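PDB 5LMG: DNA topoisomerase 2-associated protein PAT1 from Saccharomyces cerevisiae, which probably activates mRNA decapping and represses translation, its C-terminal domain interacting directly with the decapping enzyme Dcp2 and the exonuclease Xrn1. Local coordinates for residues Glu61-Glu66 with Met109-Asn114; Glu53-Val58 with Leu100-Gly105; Ser170-Asn175 with Thr208-Arg213. The protein carries 2 engineered substitutions. All coordinates share one frame; numbering follows the deposited sequence.

Contact 1: residues Glu61-Glu66 with Met109-Asn114; sequences EILDLE and MPRIFN. With EDO (1,2-ethanediol), chain G.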
loop_
_atom_site.group_PDB
_atom_site.type_symbol
_atom_site.label_atom_id
_atom_site.label_comp_id
_atom_site.label_asym_id
_atom_site.label_seq_id
_atom_site.Cartn_x
_atom_site.Cartn_y
_atom_site.Cartn_z
ATOM N N GLU A 61 -29.180 8.082 -4.895
ATOM C CA GLU A 61 -28.719 8.958 -5.973
ATOM C C GLU A 61 -27.994 8.189 -7.082
ATOM O O GLU A 61 -28.193 8.505 -8.256
ATOM C CB GLU A 61 -27.871 10.126 -5.445
ATOM C CG GLU A 61 -28.567 11.029 -4.429
ATOM C CD GLU A 61 -29.800 11.815 -4.845
ATOM O OE1 GLU A 61 -30.213 11.743 -6.026
ATOM O OE2 GLU A 61 -30.357 12.512 -3.967
ATOM N N ILE A 62 -27.198 7.156 -6.719
ATOM C CA ILE A 62 -26.484 6.324 -7.697
ATOM C C ILE A 62 -27.495 5.492 -8.483
ATOM O O ILE A 62 -27.420 5.457 -9.711
ATOM C CB ILE A 62 -25.335 5.479 -7.057
ATOM C CG1 ILE A 62 -24.122 6.359 -6.620
ATOM C CG2 ILE A 62 -24.887 4.291 -7.952
ATOM C CD1 ILE A 62 -23.305 7.083 -7.756
ATOM N N LEU A 63 -28.454 4.854 -7.783
ATOM C CA LEU A 63 -29.504 4.047 -8.402
ATOM C C LEU A 63 -30.306 4.855 -9.423
ATOM O O LEU A 63 -30.588 4.336 -10.501
ATOM C CB LEU A 63 -30.411 3.369 -7.355
ATOM C CG LEU A 63 -29.774 2.245 -6.490
ATOM C CD1 LEU A 63 -30.785 1.665 -5.535
ATOM C CD2 LEU A 63 -29.143 1.135 -7.338
ATOM N N ASP A 64 -30.592 6.144 -9.124
ATOM C CA ASP A 64 -31.287 7.065 -10.038
ATOM C C ASP A 64 -30.426 7.364 -11.262
ATOM O O ASP A 64 -30.929 7.288 -12.381
ATOM C CB ASP A 64 -31.663 8.387 -9.328
ATOM C CG ASP A 64 -32.901 8.334 -8.445
ATOM O OD1 ASP A 64 -33.664 7.342 -8.541
ATOM O OD2 ASP A 64 -33.116 9.294 -7.667
ATOM N N LEU A 65 -29.128 7.677 -11.055
ATOM C CA LEU A 65 -28.198 7.976 -12.152
ATOM C C LEU A 65 -28.037 6.768 -13.067
ATOM O O LEU A 65 -28.085 6.920 -14.288
ATOM C CB LEU A 65 -26.817 8.426 -11.632
ATOM C CG LEU A 65 -26.710 9.827 -11.030
ATOM C CD1 LEU A 65 -25.392 9.989 -10.264
ATOM C CD2 LEU A 65 -26.882 10.916 -12.086
ATOM N N GLU A 66 -27.894 5.569 -12.469
ATOM C CA GLU A 66 -27.717 4.306 -13.185
ATOM C C GLU A 66 -28.953 3.952 -13.991
ATOM O O GLU A 66 -28.805 3.529 -15.137
ATOM C CB GLU A 66 -27.332 3.178 -12.228
ATOM C CG GLU A 66 -25.895 3.267 -11.745
ATOM C CD GLU A 66 -25.453 2.190 -10.770
ATOM O OE1 GLU A 66 -26.324 1.583 -10.104
ATOM O OE2 GLU A 66 -24.223 2.020 -10.604
ATOM N N MET A 109 -18.066 3.158 -4.252
ATOM C CA MET A 109 -17.009 4.022 -4.793
ATOM C C MET A 109 -16.741 3.862 -6.308
ATOM O O MET A 109 -16.702 4.903 -6.963
ATOM C CB MET A 109 -15.711 3.890 -3.991
ATOM C CG MET A 109 -14.996 5.215 -3.789
ATOM S SD MET A 109 -16.043 6.570 -3.190
ATOM C CE MET A 109 -16.491 5.978 -1.632
ATOM N N PRO A 110 -16.604 2.646 -6.920
ATOM C CA PRO A 110 -16.389 2.597 -8.385
ATOM C C PRO A 110 -17.562 3.172 -9.189
ATOM O O PRO A 110 -17.338 3.849 -10.196
ATOM C CB PRO A 110 -16.146 1.108 -8.680
ATOM C CG PRO A 110 -15.860 0.475 -7.360
ATOM C CD PRO A 110 -16.603 1.283 -6.340
ATOM N N ARG A 111 -18.799 2.954 -8.705
ATOM C CA ARG A 111 -20.032 3.445 -9.316
ATOM C C ARG A 111 -20.143 4.964 -9.211
ATOM O O ARG A 111 -20.574 5.606 -10.172
ATOM C CB ARG A 111 -21.248 2.743 -8.714
ATOM C CG ARG A 111 -21.285 1.259 -9.063
ATOM C CD ARG A 111 -22.080 0.474 -8.041
ATOM N NE ARG A 111 -23.515 0.754 -8.136
ATOM C CZ ARG A 111 -24.410 0.386 -7.229
ATOM N NH1 ARG A 111 -24.033 -0.282 -6.148
ATOM N NH2 ARG A 111 -25.690 0.686 -7.393
ATOM N N ILE A 112 -19.707 5.539 -8.065
ATOM C CA ILE A 112 -19.632 6.988 -7.843
ATOM C C ILE A 112 -18.726 7.617 -8.928
ATOM O O ILE A 112 -19.112 8.608 -9.566
ATOM C CB ILE A 112 -19.127 7.311 -6.398
ATOM C CG1 ILE A 112 -20.217 7.019 -5.341
ATOM C CG2 ILE A 112 -18.619 8.771 -6.293
ATOM C CD1 ILE A 112 -19.752 7.169 -3.881
ATOM N N PHE A 113 -17.532 7.002 -9.147
ATOM C CA PHE A 113 -16.523 7.458 -10.106
ATOM C C PHE A 113 -17.002 7.439 -11.551
ATOM O O PHE A 113 -16.528 8.255 -12.341
ATOM C CB PHE A 113 -15.204 6.690 -9.929
ATOM C CG PHE A 113 -14.277 7.381 -8.950
ATOM C CD1 PHE A 113 -14.668 7.604 -7.631
ATOM C CD2 PHE A 113 -13.028 7.837 -9.355
ATOM C CE1 PHE A 113 -13.828 8.273 -6.741
ATOM C CE2 PHE A 113 -12.182 8.494 -8.457
ATOM C CZ PHE A 113 -12.589 8.715 -7.160
ATOM N N ASN A 114 -17.994 6.589 -11.886
ATOM C CA ASN A 114 -18.575 6.575 -13.228
ATOM C C ASN A 114 -19.316 7.884 -13.565
ATOM O O ASN A 114 -19.430 8.215 -14.743
ATOM C CB ASN A 114 -19.535 5.387 -13.397
ATOM C CG ASN A 114 -18.867 4.039 -13.485
ATOM O OD1 ASN A 114 -17.677 3.911 -13.808
ATOM N ND2 ASN A 114 -19.637 2.994 -13.222
HETATM C C1 EDO G . -34.002 13.047 -6.998
HETATM O O1 EDO G . -35.073 12.143 -6.772
HETATM C C2 EDO G . -33.389 13.486 -5.642
HETATM O O2 EDO G . -32.329 14.405 -5.874
HETATM O O HOH W 1 -22.360 2.678 -12.665
#

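Contact 2: residues Glu53-Val58 with Leu100-Gly105; sequences ELIETV and LSFDKG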
loop_
_atom_site.group_PDB
_atom_site.type_symbol
_atom_site.label_atom_id
_atom_site.label_comp_id
_atom_site.label_asym_id
_atom_site.label_seq_id
_atom_site.Cartn_x
_atom_site.Cartn_y
_atom_site.Cartn_z
ATOM N N GLU A 53 -27.225 7.108 7.293
ATOM C CA GLU A 53 -28.264 7.818 6.548
ATOM C C GLU A 53 -27.658 8.418 5.277
ATOM O O GLU A 53 -28.285 8.343 4.218
ATOM C CB GLU A 53 -28.913 8.915 7.412
ATOM C CG GLU A 53 -30.144 9.552 6.786
ATOM C CD GLU A 53 -30.587 10.873 7.391
ATOM O OE1 GLU A 53 -29.759 11.812 7.460
ATOM O OE2 GLU A 53 -31.784 10.986 7.745
ATOM N N LEU A 54 -26.439 8.998 5.379
ATOM C CA LEU A 54 -25.735 9.583 4.233
ATOM C C LEU A 54 -25.438 8.534 3.168
ATOM O O LEU A 54 -25.614 8.821 1.989
ATOM C CB LEU A 54 -24.441 10.309 4.645
ATOM C CG LEU A 54 -24.566 11.621 5.439
ATOM C CD1 LEU A 54 -23.217 12.328 5.506
ATOM C CD2 LEU A 54 -25.627 12.573 4.840
ATOM N N ILE A 55 -25.011 7.319 3.590
ATOM C CA ILE A 55 -24.714 6.188 2.706
ATOM C C ILE A 55 -25.983 5.796 1.925
ATOM O O ILE A 55 -25.907 5.657 0.704
ATOM C CB ILE A 55 -24.044 4.989 3.463
ATOM C CG1 ILE A 55 -22.654 5.393 4.009
ATOM C CG2 ILE A 55 -23.912 3.745 2.552
ATOM C CD1 ILE A 55 -22.050 4.472 5.078
ATOM N N GLU A 56 -27.143 5.684 2.624
ATOM C CA GLU A 56 -28.450 5.339 2.025
ATOM C C GLU A 56 -28.850 6.353 0.957
ATOM O O GLU A 56 -29.293 5.953 -0.119
ATOM C CB GLU A 56 -29.568 5.203 3.086
ATOM C CG GLU A 56 -29.393 4.066 4.091
ATOM C CD GLU A 56 -28.883 2.739 3.556
ATOM O OE1 GLU A 56 -29.536 2.164 2.655
ATOM O OE2 GLU A 56 -27.823 2.279 4.041
ATOM N N THR A 57 -28.647 7.658 1.243
ATOM C CA THR A 57 -28.885 8.774 0.324
ATOM C C THR A 57 -27.972 8.619 -0.916
ATOM O O THR A 57 -28.469 8.711 -2.039
ATOM C CB THR A 57 -28.695 10.117 1.059
ATOM O OG1 THR A 57 -29.645 10.198 2.118
ATOM C CG2 THR A 57 -28.857 11.324 0.144
ATOM N N VAL A 58 -26.664 8.338 -0.706
ATOM C CA VAL A 58 -25.691 8.123 -1.792
ATOM C C VAL A 58 -26.151 6.988 -2.726
ATOM O O VAL A 58 -26.145 7.173 -3.950
ATOM C CB VAL A 58 -24.231 7.932 -1.288
ATOM C CG1 VAL A 58 -23.311 7.452 -2.411
ATOM C CG2 VAL A 58 -23.689 9.225 -0.672
ATOM N N LEU A 100 -16.392 5.898 4.554
ATOM C CA LEU A 100 -15.372 4.931 4.165
ATOM C C LEU A 100 -15.061 3.910 5.281
ATOM O O LEU A 100 -14.343 2.949 5.029
ATOM C CB LEU A 100 -14.102 5.670 3.698
ATOM C CG LEU A 100 -13.894 5.860 2.186
ATOM C CD1 LEU A 100 -14.982 6.700 1.568
ATOM C CD2 LEU A 100 -12.569 6.549 1.909
ATOM N N SER A 101 -15.599 4.119 6.508
ATOM C CA SER A 101 -15.481 3.187 7.644
ATOM C C SER A 101 -16.427 2.005 7.449
ATOM O O SER A 101 -16.265 1.000 8.127
ATOM C CB SER A 101 -15.862 3.865 8.958
ATOM O OG SER A 101 -14.901 4.813 9.379
ATOM N N PHE A 102 -17.440 2.142 6.569
ATOM C CA PHE A 102 -18.447 1.109 6.313
ATOM C C PHE A 102 -18.244 0.441 4.957
ATOM O O PHE A 102 -17.923 1.130 3.982
ATOM C CB PHE A 102 -19.858 1.707 6.413
ATOM C CG PHE A 102 -20.193 2.263 7.779
ATOM C CD1 PHE A 102 -20.704 1.440 8.778
ATOM C CD2 PHE A 102 -19.978 3.607 8.075
ATOM C CE1 PHE A 102 -20.992 1.949 10.048
ATOM C CE2 PHE A 102 -20.261 4.115 9.349
ATOM C CZ PHE A 102 -20.769 3.283 10.324
ATOM N N ASP A 103 -18.438 -0.896 4.889
ATOM C CA ASP A 103 -18.295 -1.672 3.639
ATOM C C ASP A 103 -19.184 -1.137 2.529
ATOM O O ASP A 103 -18.746 -1.074 1.379
ATOM C CB ASP A 103 -18.584 -3.161 3.852
ATOM C CG ASP A 103 -17.756 -3.783 4.942
ATOM O OD1 ASP A 103 -16.505 -3.734 4.842
ATOM O OD2 ASP A 103 -18.352 -4.295 5.907
ATOM N N LYS A 104 -20.430 -0.743 2.885
ATOM C CA LYS A 104 -21.403 -0.152 1.963
ATOM C C LYS A 104 -20.850 1.135 1.303
ATOM O O LYS A 104 -20.964 1.285 0.088
ATOM C CB LYS A 104 -22.749 0.078 2.665
ATOM C CG LYS A 104 -23.920 -0.270 1.774
ATOM C CD LYS A 104 -25.253 -0.066 2.461
ATOM C CE LYS A 104 -26.367 -0.027 1.449
ATOM N NZ LYS A 104 -27.696 0.045 2.107
ATOM N N GLY A 105 -20.195 1.995 2.089
ATOM C CA GLY A 105 -19.535 3.205 1.591
ATOM C C GLY A 105 -18.428 2.868 0.602
ATOM O O GLY A 105 -18.400 3.400 -0.507
#

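Contact 3: residues Ser170-Asn175 with Thr208-Arg213; sequences SFLSNN and TILISR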
loop_
_atom_site.group_PDB
_atom_site.type_symbol
_atom_site.label_atom_id
_atom_site.label_comp_id
_atom_site.label_asym_id
_atom_site.label_seq_id
_atom_site.Cartn_x
_atom_site.Cartn_y
_atom_site.Cartn_z
ATOM N N SER A 170 -5.933 3.582 -11.331
ATOM C CA SER A 170 -6.545 3.854 -12.640
ATOM C C SER A 170 -6.673 5.354 -12.941
ATOM O O SER A 170 -6.282 5.785 -14.027
ATOM C CB SER A 170 -7.891 3.142 -12.775
ATOM O OG SER A 170 -8.953 3.889 -12.198
ATOM N N PHE A 171 -7.181 6.144 -11.972
ATOM C CA PHE A 171 -7.320 7.587 -12.110
ATOM C C PHE A 171 -5.969 8.317 -12.301
ATOM O O PHE A 171 -5.886 9.194 -13.158
ATOM C CB PHE A 171 -8.121 8.194 -10.937
ATOM C CG PHE A 171 -8.128 9.709 -10.907
ATOM C CD1 PHE A 171 -8.917 10.436 -11.790
ATOM C CD2 PHE A 171 -7.332 10.405 -10.006
ATOM C CE1 PHE A 171 -8.907 11.838 -11.771
ATOM C CE2 PHE A 171 -7.321 11.807 -9.990
ATOM C CZ PHE A 171 -8.110 12.512 -10.872
ATOM N N LEU A 172 -4.936 7.978 -11.502
ATOM C CA LEU A 172 -3.620 8.622 -11.595
ATOM C C LEU A 172 -2.854 8.241 -12.869
ATOM O O LEU A 172 -2.091 9.049 -13.402
ATOM C CB LEU A 172 -2.763 8.357 -10.338
ATOM C CG LEU A 172 -3.248 8.990 -9.022
ATOM C CD1 LEU A 172 -2.374 8.580 -7.876
ATOM C CD2 LEU A 172 -3.290 10.512 -9.106
ATOM N N SER A 173 -3.075 7.009 -13.355
ATOM C CA SER A 173 -2.456 6.454 -14.552
ATOM C C SER A 173 -2.976 7.139 -15.815
ATOM O O SER A 173 -2.254 7.187 -16.806
ATOM C CB SER A 173 -2.743 4.957 -14.635
ATOM O OG SER A 173 -2.289 4.381 -15.849
ATOM N N ASN A 174 -4.225 7.653 -15.770
ATOM C CA ASN A 174 -4.934 8.264 -16.888
ATOM C C ASN A 174 -5.165 9.783 -16.815
ATOM O O ASN A 174 -4.883 10.472 -17.791
ATOM C CB ASN A 174 -6.290 7.562 -17.078
ATOM C CG ASN A 174 -6.194 6.146 -17.586
ATOM O OD1 ASN A 174 -5.765 5.895 -18.717
ATOM N ND2 ASN A 174 -6.638 5.193 -16.776
ATOM N N ASN A 175 -5.740 10.287 -15.701
ATOM C CA ASN A 175 -6.164 11.686 -15.545
ATOM C C ASN A 175 -5.348 12.559 -14.555
ATOM O O ASN A 175 -5.936 13.406 -13.871
ATOM C CB ASN A 175 -7.656 11.733 -15.161
ATOM C CG ASN A 175 -8.596 11.113 -16.165
ATOM O OD1 ASN A 175 -9.100 11.783 -17.072
ATOM N ND2 ASN A 175 -8.888 9.828 -15.993
ATOM N N THR A 208 3.453 4.007 -2.100
ATOM C CA THR A 208 4.079 3.324 -3.247
ATOM C C THR A 208 3.448 3.761 -4.577
ATOM O O THR A 208 4.187 4.028 -5.530
ATOM C CB THR A 208 4.052 1.807 -3.077
ATOM O OG1 THR A 208 4.553 1.485 -1.792
ATOM C CG2 THR A 208 4.856 1.063 -4.167
ATOM N N ILE A 209 2.093 3.830 -4.628
ATOM C CA ILE A 209 1.331 4.285 -5.797
ATOM C C ILE A 209 1.762 5.722 -6.186
ATOM O O ILE A 209 2.080 5.942 -7.342
ATOM C CB ILE A 209 -0.203 4.191 -5.552
ATOM C CG1 ILE A 209 -0.684 2.728 -5.579
ATOM C CG2 ILE A 209 -0.987 5.058 -6.561
ATOM C CD1 ILE A 209 -1.916 2.496 -4.772
ATOM N N LEU A 210 1.773 6.680 -5.219
ATOM C CA LEU A 210 2.183 8.069 -5.468
ATOM C C LEU A 210 3.625 8.169 -5.957
ATOM O O LEU A 210 3.858 8.862 -6.941
ATOM C CB LEU A 210 1.968 9.004 -4.248
ATOM C CG LEU A 210 0.540 9.242 -3.741
ATOM C CD1 LEU A 210 0.559 10.219 -2.576
ATOM C CD2 LEU A 210 -0.376 9.798 -4.844
ATOM N N ILE A 211 4.582 7.470 -5.289
ATOM C CA ILE A 211 6.016 7.476 -5.662
ATOM C C ILE A 211 6.211 6.914 -7.075
ATOM O O ILE A 211 6.923 7.536 -7.873
ATOM C CB ILE A 211 6.924 6.724 -4.643
ATOM C CG1 ILE A 211 6.957 7.398 -3.262
ATOM C CG2 ILE A 211 8.354 6.520 -5.194
ATOM C CD1 ILE A 211 7.631 6.454 -2.173
ATOM N N SER A 212 5.610 5.722 -7.358
ATOM C CA SER A 212 5.682 5.048 -8.662
ATOM C C SER A 212 5.116 5.915 -9.799
ATOM O O SER A 212 5.729 5.985 -10.865
ATOM C CB SER A 212 4.989 3.693 -8.618
ATOM O OG SER A 212 5.617 2.873 -7.648
ATOM N N ARG A 213 3.987 6.610 -9.549
ATOM C CA ARG A 213 3.367 7.509 -10.528
ATOM C C ARG A 213 4.235 8.748 -10.800
ATOM O O ARG A 213 4.460 9.077 -11.964
ATOM C CB ARG A 213 1.925 7.881 -10.125
ATOM C CG ARG A 213 1.109 8.657 -11.193
ATOM C CD ARG A 213 1.140 8.111 -12.630
ATOM N NE ARG A 213 0.889 6.668 -12.707
ATOM C CZ ARG A 213 1.093 5.928 -13.794
ATOM N NH1 ARG A 213 1.544 6.485 -14.912
ATOM N NH2 ARG A 213 0.848 4.624 -13.771
#

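Contact 1: residues Glu61-Glu66 with Met109-Asn114
Arg111 grips the carboxylate of Glu66 side-on, with one nitrogen for each oxygen. Arg111 NE donates to Glu66 OE2 over 2.9 Å, nearly straight. Arg111 NH2 donates to Glu66 OE1 over the same 2.9 Å, a little more bent. Both oxygens are met on their syn side, and the carboxylate and guanidinium planes lie only 18° apart. Two bonds between nearly coplanar groups fix the rotation of both. Arg111 gets there by a bend at chi3 (71°), which turns NE out of the line of the chain. Glu66 runs extended as far as CD, and the two side chains cross at about a right angle.

Two apolar groups flank the guanidinium. Leu63 CD2 sits at its edge, near its plane, 3.5 Å from Arg111 NH2. Ile62 CG2 comes to Arg111 NH2 obliquely, at 3.7 Å. Deeper between the helices, Ile62 CD1 packs 3.7 Å from Ile112 CA and also touches Ile112 CG1, with the two side chains crossing at about a right angle. Ile62 and Ile112 are both buried.

A water extends the polar side. It donates to Glu66 OE2 and accepts from Asn114 ND2 at 2.8 Å, so OE2 serves both the water and Arg111 NE.

Further out, Met80 packs on Ile62, Leu84 packs on Ile112, and Phe115 lies against Glu66. On the far side of helix 103-114, Met109 and Phe113 reach Ile167 of helix 151-174. The segment axes cross at 51° and approach to 10.4 Å. An isoleucine pair inside and a bidentate salt bridge at the margin make up this helix-to-helix packing. It is consistent with the mainly helical fold of the Pat1 C-terminal domain, whose family is grouped in the TPR clan.

Contact 2: residues Glu53-Val58 with Leu100-Gly105
The start of helix 103-114, with the turn leading into it, packs here on the long helix 48-70. Phe102 holds the N-cap position, and Lys104 and Gly105 lie in the first turn. All three meet the opposite helix through Ile55 or its neighbour Glu56.

Ile55 sends its two branches to different partners. Ile55 CD1 lies 3.7 Å from the ring atom Phe102 CD2 and slightly farther from Phe102 CB. The two side chains cross at about a right angle. Ile55 CG2 is anti to the backbone N and packs against the aliphatic part of Lys104, 3.8 Å from Lys104 CB. Ile55 CG2 also comes within 4.1 Å of Gly105 N. Gly105 has no side chain, and the backbones come closest here, with Ile55 CA 6.1 Å from Gly105 CA.

Glu56 leaves its helix pointing away from the facing segment, but it bends at chi2 (-41°), which swings CD back toward the lysine. Lys104 is extended beyond CG and meets it at about a right angle. Lys104 NZ donates to Glu56 OE1 over 2.9 Å, on the syn side of that oxygen. A second bond from Lys104 NZ to Glu56 OE2, at 3.0 Å, is weak.

Met99 also packs on Ile55, and Leu52 of the same long helix touches Phe102. Tyr59 has two links to Lys104: its OH is hydrogen-bonded to the backbone O, and its ring makes a cation-pi contact with the side chain.

Lys104 thus plays two parts. Its methylenes extend the apolar surface laid down by Ile55, while its ammonium is shared between a carboxylate and an aromatic ring. Both partners would be expected to favour the charged form of the lysine.

Contact 3: residues Ser170-Asn175 with Thr208-Arg213
The guanidinium of Arg213 lies with one face against the backbone of Ser173. Ser173 CA sits over the centre of that face, 3.7 Å above the plane. Ser173 CB is close to Arg213 NH2, also at 3.7 Å. Leu172 O approaches the group obliquely, and Arg213 CD is the atom nearest to it, at 3.5 Å. These are van der Waals contacts, with the flat cation laid on the last turn of helix 151-174.

The shape of Arg213 explains the placement. Arg213 CG is anti to the backbone N (chi1 -171°), and it comes 4.0 Å from Leu172 CB. A bend at chi2 sets CD against Leu172 O, and a bend at chi3 brings NE near Ser173 CA. Beyond NE, the guanidinium presents its face to that same CA.

Leu172 carries the apolar part. Leu172 CD1 meets Leu210 CD2 at 3.8 Å and Ile209 CG2 at 4.0 Å. Leu172 crosses Ile209 at about a right angle and Leu210 obliquely. Leu210 starts out pointing away from the facing helix, yet its CD2 comes back to touch. Leu172 and Leu210 are buried, whereas Ser173 is exposed.

Each segment also has a side-chain bond to its own backbone. Asn174 ND2 donates to Ser170 O over 2.8 Å, tilted out of the carbonyl plane. Ser212 OG and Ser212 N both donate to Thr208 O, from opposite faces of its plane.

The segment axes run nearly parallel, 13° apart. Helix 178-191 joins the packing through Leu184, which touches both Leu172 and Leu210, and through Ile181, which lies against Arg213. Phe129 of helix 118-130 also reaches Leu210. Beyond helix 201-216, Phe280 and Ser283 of helix 275-286 pack on Thr208, so helices 178-191, 118-130 and 275-286 all border this pair.

How the contacts relate
Contacts 1 and 2 join the same two helices, 48-70 and 103-114, and the centres of the two contacts are about 13 Å apart. They touch each other: Ile112 packs on Val58, and Met109 on Leu100. Contact 3 joins helices 151-174 and 201-216, nearer the middle of the chain, with its centre about 23 Å from that of contact 1. All three are partly buried. Contacts 1 and 2 each set isoleucine inside and a long basic side chain toward the margin, paired with a glutamate of the facing helix. In contact 3, Arg213 is part of the central packing and lies over backbone at a helix end. Helix 151-174 also touches helix 103-114.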